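Local coordinates for alpha,alpha-trehalose-phosphate synthase (UDP-forming) (Burkholderia xenovorans, PDB 5HXA), which is a family 20 glycosyltransferase of the GT-B clan, a fold in which two Rossmann-like domains face each other across a cleft, at residues Phe97-Asp102 / Pro169-Thr174; Thr120-Leu125 / Arg147-Leu152; Asp132-Val137 / Lys155-Phe160; Gly235-Ala240 / Asn447-Trp452. All coordinates share one frame; numbering follows the deposited sequence.

Contact 1 of 4, residues Phe97-Asp102 / Pro169-Thr174; sequences FHYRND and PEVLRT
Two apolar touches and one weak polar one join F97 at the end of helix 78-97, and Y99 and N101 in the loop after it, to V171, L172 and T174. Among the apolar pairs, CE1 of the F97 ring meets CD1 of L172 at 4.0 Å, the two side chains running the same way, while CG2 of V171 reaches CE2 of Y99, also at 4.0 Å, with the side chains crossing at about a right angle. V171 and L172, both buried, thus present methyls to the two rings. Y99 has positive phi and is the C-prime residue of the Schellman motif that ends helix 78-97; its hydroxyl is held by the backbone N of V168.

The polar contact is weak: ND2 of N101 lies 3.4 Å from OG1 of T174, with an N-H...O angle of only 127°. OG1 sits between the backbone N and the carbonyl carbon (chi1 65°), where it donates to O of V171 at 2.7 Å; a hydroxyl suits this place.

The charges pair locally, R100 side-on with D102, and R173 with OE1 of E170, which also meets R370 of the second subunit. The chemistry implies a join held mainly by apolar packing, with ion pairs on its flanks.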
# COMPACT_ATOMS: atom_id res chain seq x y z
N PHE A 97 -6.48 5.95 -2.05
CA PHE A 97 -6.71 6.31 -0.65
C PHE A 97 -7.13 5.11 0.19
O PHE A 97 -7.00 5.15 1.42
CB PHE A 97 -7.79 7.41 -0.52
CG PHE A 97 -7.31 8.81 -0.83
CD1 PHE A 97 -6.28 9.04 -1.74
CD2 PHE A 97 -7.89 9.90 -0.19
CE1 PHE A 97 -5.85 10.34 -2.03
CE2 PHE A 97 -7.47 11.20 -0.45
CZ PHE A 97 -6.45 11.43 -1.37
N HIS A 98 -7.65 4.04 -0.44
CA HIS A 98 -7.92 2.78 0.24
C HIS A 98 -6.77 1.79 0.11
O HIS A 98 -6.97 0.57 0.26
CB HIS A 98 -9.24 2.17 -0.27
CG HIS A 98 -10.45 2.93 0.19
ND1 HIS A 98 -10.95 4.02 -0.49
CD2 HIS A 98 -11.23 2.79 1.29
CE1 HIS A 98 -12.00 4.51 0.17
NE2 HIS A 98 -12.19 3.78 1.25
N TYR A 99 -5.56 2.28 -0.14
CA TYR A 99 -4.34 1.46 -0.13
C TYR A 99 -4.38 0.37 -1.20
O TYR A 99 -3.84 -0.73 -1.01
CB TYR A 99 -4.09 0.88 1.27
CG TYR A 99 -3.56 1.92 2.23
CD1 TYR A 99 -4.41 2.90 2.77
CD2 TYR A 99 -2.22 1.96 2.59
CE1 TYR A 99 -3.93 3.87 3.66
CE2 TYR A 99 -1.73 2.93 3.47
CZ TYR A 99 -2.59 3.88 4.00
OH TYR A 99 -2.11 4.84 4.86
N ARG A 100 -5.00 0.66 -2.34
CA ARG A 100 -4.97 -0.25 -3.48
C ARG A 100 -4.55 0.52 -4.73
O ARG A 100 -5.27 0.55 -5.73
CB ARG A 100 -6.31 -0.94 -3.69
CG ARG A 100 -6.70 -1.93 -2.59
CD ARG A 100 -5.76 -3.14 -2.51
NE ARG A 100 -5.59 -3.83 -3.79
CZ ARG A 100 -6.36 -4.82 -4.24
NH1 ARG A 100 -7.38 -5.25 -3.52
NH2 ARG A 100 -6.11 -5.37 -5.42
N ASN A 101 -3.36 1.14 -4.70
CA ASN A 101 -2.93 1.86 -5.89
C ASN A 101 -2.67 0.91 -7.06
O ASN A 101 -2.66 1.37 -8.21
CB ASN A 101 -1.70 2.74 -5.59
CG ASN A 101 -0.48 1.95 -5.11
OD1 ASN A 101 -0.25 0.82 -5.51
ND2 ASN A 101 0.32 2.58 -4.25
N ASP A 102 -2.53 -0.40 -6.82
CA ASP A 102 -2.46 -1.35 -7.93
C ASP A 102 -3.74 -1.36 -8.76
O ASP A 102 -3.71 -1.77 -9.93
CB ASP A 102 -2.20 -2.77 -7.41
CG ASP A 102 -3.32 -3.28 -6.51
OD1 ASP A 102 -3.49 -2.70 -5.41
OD2 ASP A 102 -4.03 -4.24 -6.90
N PRO A 169 2.43 9.08 3.10
CA PRO A 169 3.16 9.63 1.94
C PRO A 169 3.66 8.59 0.94
O PRO A 169 3.56 8.85 -0.27
CB PRO A 169 4.33 10.38 2.61
CG PRO A 169 3.72 10.89 3.89
CD PRO A 169 2.83 9.75 4.36
N GLU A 170 4.21 7.46 1.38
CA GLU A 170 4.71 6.47 0.43
C GLU A 170 3.63 6.02 -0.55
O GLU A 170 3.95 5.62 -1.67
CB GLU A 170 5.28 5.24 1.14
CG GLU A 170 6.67 5.45 1.77
CD GLU A 170 7.75 5.72 0.73
OE1 GLU A 170 7.60 5.33 -0.47
OE2 GLU A 170 8.78 6.28 1.12
N VAL A 171 2.37 6.05 -0.12
CA VAL A 171 1.25 5.62 -0.96
C VAL A 171 0.66 6.80 -1.71
O VAL A 171 0.38 6.69 -2.91
CB VAL A 171 0.19 4.91 -0.10
CG1 VAL A 171 -1.10 4.64 -0.89
CG2 VAL A 171 0.76 3.60 0.46
N LEU A 172 0.46 7.93 -1.02
CA LEU A 172 -0.04 9.14 -1.66
C LEU A 172 0.81 9.55 -2.86
O LEU A 172 0.27 10.00 -3.88
CB LEU A 172 -0.06 10.30 -0.65
CG LEU A 172 -0.59 11.63 -1.19
CD1 LEU A 172 -2.09 11.54 -1.35
CD2 LEU A 172 -0.21 12.79 -0.28
N ARG A 173 2.13 9.41 -2.76
CA ARG A 173 2.99 9.92 -3.83
C ARG A 173 2.89 9.10 -5.11
O ARG A 173 3.43 9.53 -6.14
CB ARG A 173 4.45 10.01 -3.36
CG ARG A 173 5.16 8.68 -3.08
CD ARG A 173 6.48 8.94 -2.32
NE ARG A 173 7.35 7.76 -2.23
CZ ARG A 173 8.39 7.53 -3.02
NH1 ARG A 173 8.70 8.40 -3.98
NH2 ARG A 173 9.12 6.43 -2.87
N THR A 174 2.19 7.96 -5.09
CA THR A 174 1.95 7.24 -6.34
C THR A 174 0.93 7.95 -7.22
O THR A 174 0.89 7.70 -8.43
CB THR A 174 1.51 5.79 -6.07
OG1 THR A 174 0.23 5.76 -5.41
CG2 THR A 174 2.55 5.05 -5.22

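Contact 2 of 4, residues Thr120-Leu125 / Arg147-Leu152; sequences TLAKQL and RCLREL
L149 and L152 share nearly the same torsions, CG anti to the carbonyl carbon (chi1 -74° and -65°) with CD1 extended, yet they bring different methyls to A122. In L149 the bent-back branch CD2 does the touching, 3.7 Å from CB of A122. In L152 it is the extended CD1 that arrives, 3.6 Å from O of A122 and equally close to CA of K123, so the tip of this leucine abuts the backbone of the opposing helix. CB of C148 completes the set at 3.6 Å from CB of A122.

With F145 one turn earlier, these residues surround the A122 methyl at the spacing of a knobs-into-holes site. Alanine suits the knob because its single carbon lets the axes of helices 120-125 and 147-151 approach to 8.9 Å, crossing at -52°. Farther along, CD2 of L125 meets CD1 of L149 more loosely, at 4.4 Å. K123 has its extended chain leading away, with only its root against L152.

Helices 108-126 and 145-151 thus pack beside each other, L149 also resting on I158 of strand 158-161. Between the two segments the chemistry implies apolar fit around A122 with no hydrogen bond across; just beyond, K126 NZ donates to L152 O.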
# COMPACT_ATOMS: atom_id res chain seq x y z
N THR A 120 -15.50 25.07 -12.10
CA THR A 120 -16.82 25.48 -12.56
C THR A 120 -17.79 25.58 -11.40
O THR A 120 -18.52 26.57 -11.26
CB THR A 120 -17.33 24.49 -13.62
OG1 THR A 120 -16.58 24.68 -14.83
CG2 THR A 120 -18.80 24.73 -13.91
N LEU A 121 -17.81 24.56 -10.54
CA LEU A 121 -18.69 24.58 -9.38
C LEU A 121 -18.35 25.76 -8.46
O LEU A 121 -19.25 26.43 -7.95
CB LEU A 121 -18.58 23.26 -8.62
CG LEU A 121 -19.02 22.01 -9.38
CD1 LEU A 121 -18.62 20.75 -8.63
CD2 LEU A 121 -20.51 22.04 -9.59
N ALA A 122 -17.06 26.01 -8.24
CA ALA A 122 -16.67 27.13 -7.38
C ALA A 122 -17.14 28.46 -7.96
O ALA A 122 -17.61 29.34 -7.22
CB ALA A 122 -15.16 27.12 -7.17
N LYS A 123 -17.04 28.62 -9.28
CA LYS A 123 -17.50 29.85 -9.91
C LYS A 123 -19.00 30.03 -9.72
O LYS A 123 -19.47 31.15 -9.45
CB LYS A 123 -17.13 29.84 -11.40
CG LYS A 123 -17.46 31.13 -12.15
CD LYS A 123 -17.01 31.04 -13.60
CE LYS A 123 -17.54 32.21 -14.44
NZ LYS A 123 -17.28 32.03 -15.90
N GLN A 124 -19.76 28.94 -9.81
CA GLN A 124 -21.21 29.05 -9.65
C GLN A 124 -21.61 29.23 -8.20
O GLN A 124 -22.55 29.97 -7.90
CB GLN A 124 -21.90 27.82 -10.24
CG GLN A 124 -21.92 27.80 -11.76
CD GLN A 124 -22.44 26.48 -12.29
OE1 GLN A 124 -21.96 25.41 -11.91
NE2 GLN A 124 -23.43 26.54 -13.17
N LEU A 125 -20.90 28.57 -7.27
CA LEU A 125 -21.18 28.78 -5.85
C LEU A 125 -20.92 30.23 -5.46
O LEU A 125 -21.70 30.82 -4.70
CB LEU A 125 -20.33 27.84 -4.99
CG LEU A 125 -20.48 28.12 -3.50
CD1 LEU A 125 -21.93 27.90 -3.08
CD2 LEU A 125 -19.54 27.26 -2.65
N ARG A 147 -9.14 26.04 -3.06
CA ARG A 147 -8.19 26.82 -3.85
C ARG A 147 -8.88 27.50 -5.02
O ARG A 147 -8.59 28.66 -5.34
CB ARG A 147 -7.03 25.94 -4.34
CG ARG A 147 -6.05 26.74 -5.20
CD ARG A 147 -4.70 26.07 -5.37
NE ARG A 147 -3.76 26.93 -6.09
CZ ARG A 147 -2.87 27.74 -5.51
NH1 ARG A 147 -2.80 27.81 -4.19
NH2 ARG A 147 -2.06 28.47 -6.25
N CYS A 148 -9.82 26.81 -5.67
CA CYS A 148 -10.63 27.46 -6.70
C CYS A 148 -11.37 28.66 -6.14
O CYS A 148 -11.47 29.70 -6.80
CB CYS A 148 -11.62 26.46 -7.31
SG CYS A 148 -10.88 25.10 -8.22
N LEU A 149 -11.89 28.55 -4.92
CA LEU A 149 -12.61 29.69 -4.35
C LEU A 149 -11.65 30.84 -4.05
O LEU A 149 -11.96 32.00 -4.37
CB LEU A 149 -13.37 29.26 -3.09
CG LEU A 149 -14.64 28.43 -3.33
CD1 LEU A 149 -15.20 27.91 -2.01
CD2 LEU A 149 -15.72 29.22 -4.12
N ARG A 150 -10.49 30.55 -3.46
CA ARG A 150 -9.52 31.61 -3.16
C ARG A 150 -9.10 32.34 -4.43
O ARG A 150 -8.89 33.56 -4.42
CB ARG A 150 -8.27 31.04 -2.48
CG ARG A 150 -8.52 30.25 -1.20
CD ARG A 150 -9.30 31.06 -0.17
NE ARG A 150 -9.38 30.30 1.07
CZ ARG A 150 -10.23 30.55 2.07
NH1 ARG A 150 -11.08 31.57 2.00
NH2 ARG A 150 -10.21 29.78 3.15
N GLU A 151 -8.95 31.60 -5.53
CA GLU A 151 -8.59 32.20 -6.81
C GLU A 151 -9.67 33.15 -7.31
O GLU A 151 -9.36 34.05 -8.09
CB GLU A 151 -8.34 31.09 -7.83
CG GLU A 151 -7.02 31.23 -8.56
CD GLU A 151 -5.97 30.30 -8.01
OE1 GLU A 151 -6.13 29.08 -8.16
OE2 GLU A 151 -4.98 30.80 -7.42
N LEU A 152 -10.91 32.96 -6.88
CA LEU A 152 -12.00 33.88 -7.19
C LEU A 152 -12.11 35.01 -6.17
O LEU A 152 -13.06 35.80 -6.24
CB LEU A 152 -13.32 33.11 -7.27
CG LEU A 152 -13.43 32.09 -8.40
CD1 LEU A 152 -14.67 31.24 -8.23
CD2 LEU A 152 -13.46 32.78 -9.75

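Contact 3 of 4, residues Asp132-Val137 / Lys155-Phe160; sequences DDIIWV and KNPIGF
N156 sends ND2 to the backbone O of D133 at 2.9 Å, a fairly straight bond (165°) that lies in the plane of the N156 amide but meets the carbonyl tilted from its own plane. The same nitrogen also serves O of K130, so one asparagine ties down the turn before strand 134-138. D133 points its carboxylate elsewhere, to K130 N and to R11. Beyond this the backbones take over: I135 N donates to P157 O at 3.0 Å, G159 N to I135 O at 2.8 Å, and V137 N to G159 O at 2.8 Å.

This alternation is the pattern of parallel strands, here running at 18° to each other. They are neighbours in the N-terminal sheet, joined through helix 145-151 as a beta-alpha-beta crossover, the repeating element of a Rossmann-like domain.

I135, V137, I158 and F160 point to the sheet face covered by that helix. CG2 of V137 and CG2 of I158 lie 4.1 Å apart on side chains that run together. The beta-branched I135, V137 and I158 suit these strand positions, where their methyls pack alongside one another; the F160 ring adds CD1, 4.0 Å from CG1 of V137. W136 and G159 belong to the other face. With CG anti to the backbone N (chi1 -171°), the indole brings CD1 to 3.8 Å from O of G159; having no side chain, G159 lets that ring edge lie by its backbone. CG2 of I134 touches CG of P157 at 4.0 Å, and L460 of helix 449-461 packs against both residues.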
# COMPACT_ATOMS: atom_id res chain seq x y z
N ASP A 132 -20.75 36.84 4.99
CA ASP A 132 -20.74 36.23 6.31
C ASP A 132 -20.79 34.72 6.29
O ASP A 132 -20.63 34.10 7.35
CB ASP A 132 -21.94 36.74 7.13
CG ASP A 132 -21.78 38.17 7.57
OD1 ASP A 132 -20.62 38.64 7.64
OD2 ASP A 132 -22.80 38.82 7.84
N ASP A 133 -21.01 34.10 5.13
CA ASP A 133 -21.17 32.65 5.09
C ASP A 133 -19.91 31.94 5.57
O ASP A 133 -18.79 32.42 5.39
CB ASP A 133 -21.47 32.17 3.66
CG ASP A 133 -22.72 32.78 3.08
OD1 ASP A 133 -23.57 33.28 3.86
OD2 ASP A 133 -22.85 32.76 1.85
N ILE A 134 -20.10 30.76 6.16
CA ILE A 134 -19.03 29.79 6.34
C ILE A 134 -19.34 28.60 5.45
O ILE A 134 -20.51 28.24 5.27
CB ILE A 134 -18.85 29.37 7.81
CG1 ILE A 134 -20.11 28.68 8.33
CG2 ILE A 134 -18.46 30.60 8.65
CD1 ILE A 134 -20.01 28.22 9.79
N ILE A 135 -18.30 28.00 4.87
CA ILE A 135 -18.44 26.98 3.84
C ILE A 135 -17.82 25.69 4.34
O ILE A 135 -16.67 25.69 4.80
CB ILE A 135 -17.79 27.43 2.52
CG1 ILE A 135 -18.38 28.78 2.07
CG2 ILE A 135 -17.97 26.38 1.43
CD1 ILE A 135 -17.55 29.48 1.00
N TRP A 136 -18.57 24.59 4.24
CA TRP A 136 -18.12 23.26 4.68
C TRP A 136 -18.20 22.31 3.49
O TRP A 136 -19.30 21.96 3.04
CB TRP A 136 -18.98 22.76 5.84
CG TRP A 136 -18.48 21.50 6.51
CD1 TRP A 136 -17.33 20.81 6.24
CD2 TRP A 136 -19.13 20.79 7.59
NE1 TRP A 136 -17.23 19.71 7.08
CE2 TRP A 136 -18.32 19.68 7.91
CE3 TRP A 136 -20.32 21.00 8.30
CZ2 TRP A 136 -18.66 18.78 8.92
CZ3 TRP A 136 -20.66 20.09 9.30
CH2 TRP A 136 -19.84 19.00 9.60
N VAL A 137 -17.04 21.88 2.99
CA VAL A 137 -16.93 21.05 1.80
C VAL A 137 -16.63 19.61 2.21
O VAL A 137 -15.85 19.38 3.14
CB VAL A 137 -15.82 21.60 0.87
CG1 VAL A 137 -15.69 20.77 -0.40
CG2 VAL A 137 -16.08 23.08 0.55
N LYS A 155 -12.99 35.08 0.50
CA LYS A 155 -12.27 35.18 1.76
C LYS A 155 -12.98 34.48 2.92
O LYS A 155 -12.42 34.42 4.01
CB LYS A 155 -12.05 36.66 2.12
CG LYS A 155 -11.23 37.45 1.10
CD LYS A 155 -9.83 36.87 0.93
CE LYS A 155 -9.06 37.53 -0.23
NZ LYS A 155 -8.84 38.99 -0.02
N ASN A 156 -14.18 33.93 2.69
CA ASN A 156 -14.95 33.29 3.76
C ASN A 156 -14.17 32.14 4.39
O ASN A 156 -13.28 31.55 3.77
CB ASN A 156 -16.27 32.73 3.21
CG ASN A 156 -17.09 33.76 2.48
OD1 ASN A 156 -16.67 34.29 1.46
ND2 ASN A 156 -18.29 34.04 3.00
N PRO A 157 -14.48 31.81 5.65
CA PRO A 157 -13.98 30.55 6.22
C PRO A 157 -14.45 29.36 5.41
O PRO A 157 -15.63 29.25 5.06
CB PRO A 157 -14.57 30.55 7.64
CG PRO A 157 -14.80 32.02 7.95
CD PRO A 157 -15.22 32.63 6.63
N ILE A 158 -13.52 28.46 5.09
CA ILE A 158 -13.82 27.24 4.34
C ILE A 158 -13.22 26.06 5.08
O ILE A 158 -12.01 26.04 5.36
CB ILE A 158 -13.28 27.28 2.89
CG1 ILE A 158 -13.57 28.63 2.22
CG2 ILE A 158 -13.91 26.16 2.06
CD1 ILE A 158 -12.85 28.80 0.87
N GLY A 159 -14.05 25.07 5.41
CA GLY A 159 -13.61 23.84 6.03
C GLY A 159 -13.82 22.67 5.10
O GLY A 159 -14.71 22.69 4.25
N PHE A 160 -12.98 21.64 5.26
CA PHE A 160 -13.05 20.41 4.48
C PHE A 160 -13.12 19.23 5.44
O PHE A 160 -12.42 19.21 6.45
CB PHE A 160 -11.83 20.26 3.56
CG PHE A 160 -11.85 19.03 2.69
CD1 PHE A 160 -12.73 18.93 1.63
CD2 PHE A 160 -10.97 17.98 2.92
CE1 PHE A 160 -12.74 17.81 0.81
CE2 PHE A 160 -10.98 16.85 2.11
CZ PHE A 160 -11.87 16.76 1.06

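Contact 4 of 4, residues Gly235-Ala240 / Asn447-Trp452; sequences GIYPDA and NNLSVW
Y237 stretches across to L449 and S450, and its side chain can be followed outward from CB. CG stands anti to the carbonyl carbon (chi1 -69°), which carries the ring toward the start of helix 449-461. One face of that ring receives L449: CB of the leucine lies 4.0 Å from the ring centroid, only 17° off the normal, as a CH-pi contact. On one side CE2 meets CD2 of L449 at 3.7 Å; on the other, CE1 passes 3.3 Å from OG of S450. At the tip, OH and that same OG share a hydrogen bond of 2.7 Å, with OG near the ring plane. Tyrosine suits the place by offering leucine a flat face and serine a hydroxyl.

Beside this, the backbones meet. L449 N donates to O of I236 at 2.9 Å, from above the carbonyl plane. N448 is the N-cap, its OD1 accepting weakly from S450 N and V451 N while ND2 is held by O of R445. G235 brings its CA within 4.3 Å of CA of L449; a CB here would run into O of N447. A water accepts from I236 N and probably donates to N447 O.

In the GT-B fold the chain crosses between domains here, outward before helix 238-247 and back at helix 449-461. The chemistry implies that the two crossings are fastened together by backbone, hydroxyl and aromatic contacts at once.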
# COMPACT_ATOMS: atom_id res chain seq x y z
N GLY A 235 -19.89 10.15 13.97
CA GLY A 235 -20.66 9.32 14.87
C GLY A 235 -22.04 9.01 14.33
O GLY A 235 -22.36 9.24 13.16
N ILE A 236 -22.87 8.46 15.22
CA ILE A 236 -24.26 8.14 14.94
C ILE A 236 -25.11 8.73 16.05
O ILE A 236 -24.60 9.37 16.96
CB ILE A 236 -24.50 6.62 14.82
CG1 ILE A 236 -24.20 5.93 16.15
CG2 ILE A 236 -23.66 6.02 13.69
CD1 ILE A 236 -24.68 4.48 16.20
N TYR A 237 -26.42 8.50 15.98
CA TYR A 237 -27.34 8.74 17.08
C TYR A 237 -27.74 7.39 17.65
O TYR A 237 -28.74 6.80 17.21
CB TYR A 237 -28.57 9.53 16.63
CG TYR A 237 -28.26 10.97 16.24
CD1 TYR A 237 -27.77 11.87 17.18
CD2 TYR A 237 -28.45 11.41 14.94
CE1 TYR A 237 -27.48 13.18 16.83
CE2 TYR A 237 -28.16 12.73 14.58
CZ TYR A 237 -27.68 13.61 15.53
OH TYR A 237 -27.39 14.91 15.19
N PRO A 238 -27.01 6.86 18.64
CA PRO A 238 -27.20 5.44 19.01
C PRO A 238 -28.57 5.14 19.59
O PRO A 238 -29.12 4.06 19.35
CB PRO A 238 -26.09 5.18 20.05
CG PRO A 238 -25.29 6.45 20.16
CD PRO A 238 -26.05 7.56 19.51
N ASP A 239 -29.15 6.06 20.37
CA ASP A 239 -30.45 5.77 20.95
C ASP A 239 -31.58 5.90 19.92
O ASP A 239 -32.59 5.20 20.02
CB ASP A 239 -30.71 6.68 22.15
CG ASP A 239 -29.73 6.40 23.30
OD1 ASP A 239 -29.45 5.22 23.58
OD2 ASP A 239 -29.24 7.37 23.91
N ALA A 240 -31.41 6.77 18.92
CA ALA A 240 -32.37 6.79 17.81
C ALA A 240 -32.31 5.49 17.01
O ALA A 240 -33.34 4.97 16.57
CB ALA A 240 -32.10 7.99 16.91
N ASN A 447 -19.75 10.67 21.98
CA ASN A 447 -19.27 11.26 20.74
C ASN A 447 -20.25 11.01 19.61
O ASN A 447 -19.90 10.43 18.58
CB ASN A 447 -17.87 10.72 20.43
CG ASN A 447 -16.91 10.93 21.59
OD1 ASN A 447 -16.51 9.98 22.27
ND2 ASN A 447 -16.61 12.20 21.88
N ASN A 448 -21.49 11.45 19.80
CA ASN A 448 -22.54 11.20 18.83
C ASN A 448 -22.41 12.17 17.66
O ASN A 448 -21.57 13.07 17.64
CB ASN A 448 -23.92 11.29 19.50
CG ASN A 448 -24.24 12.70 20.01
OD1 ASN A 448 -24.35 13.64 19.23
ND2 ASN A 448 -24.42 12.83 21.32
N LEU A 449 -23.29 11.98 16.66
CA LEU A 449 -23.19 12.75 15.42
C LEU A 449 -23.29 14.26 15.66
O LEU A 449 -22.66 15.04 14.93
CB LEU A 449 -24.27 12.28 14.45
CG LEU A 449 -24.23 12.83 13.03
CD1 LEU A 449 -22.87 12.59 12.40
CD2 LEU A 449 -25.34 12.17 12.22
N SER A 450 -24.09 14.69 16.65
CA SER A 450 -24.17 16.13 16.92
C SER A 450 -22.83 16.67 17.41
O SER A 450 -22.45 17.79 17.04
CB SER A 450 -25.25 16.43 17.96
OG SER A 450 -26.54 16.28 17.39
N VAL A 451 -22.12 15.90 18.23
CA VAL A 451 -20.80 16.33 18.70
C VAL A 451 -19.85 16.49 17.53
O VAL A 451 -19.12 17.48 17.43
CB VAL A 451 -20.25 15.34 19.75
CG1 VAL A 451 -18.80 15.67 20.09
CG2 VAL A 451 -21.11 15.37 21.00
N TRP A 452 -19.88 15.54 16.60
CA TRP A 452 -19.06 15.63 15.39
C TRP A 452 -19.31 16.94 14.65
O TRP A 452 -18.38 17.70 14.35
CB TRP A 452 -19.36 14.44 14.49
CG TRP A 452 -18.72 14.51 13.14
CD1 TRP A 452 -17.42 14.22 12.84
CD2 TRP A 452 -19.34 14.87 11.90
NE1 TRP A 452 -17.19 14.38 11.50
CE2 TRP A 452 -18.35 14.78 10.89
CE3 TRP A 452 -20.63 15.27 11.54
CZ2 TRP A 452 -18.62 15.07 9.55
CZ3 TRP A 452 -20.90 15.54 10.20
CH2 TRP A 452 -19.90 15.44 9.22
O HOH W 1 -21.61 7.78 17.80

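From the N terminus, 97-102 opens contact 1, 120-125 contact 2 and 132-137 contact 3. Residues 147-152 then close contact 2 and 155-160 contact 3, so these two cross. Of these three, contact 1 closes last, at 169-174, and encloses both. Contact 4 follows in series, its 207-residue separation spanning most of the second domain. Contacts 2 and 3 touch directly: R150 NH1 lies 2.8 Å from N156 O, probably a hydrogen bond, joining helix 145-151 to the loop before strand 158-161. Contact 4 meets contact 3 where W452 CH2 packs 3.6 Å from W136 CZ2, bringing the returning helix against the N-terminal sheet. Contact 1, touching none of the others, ties the end of helix 78-97 to helix 169-172.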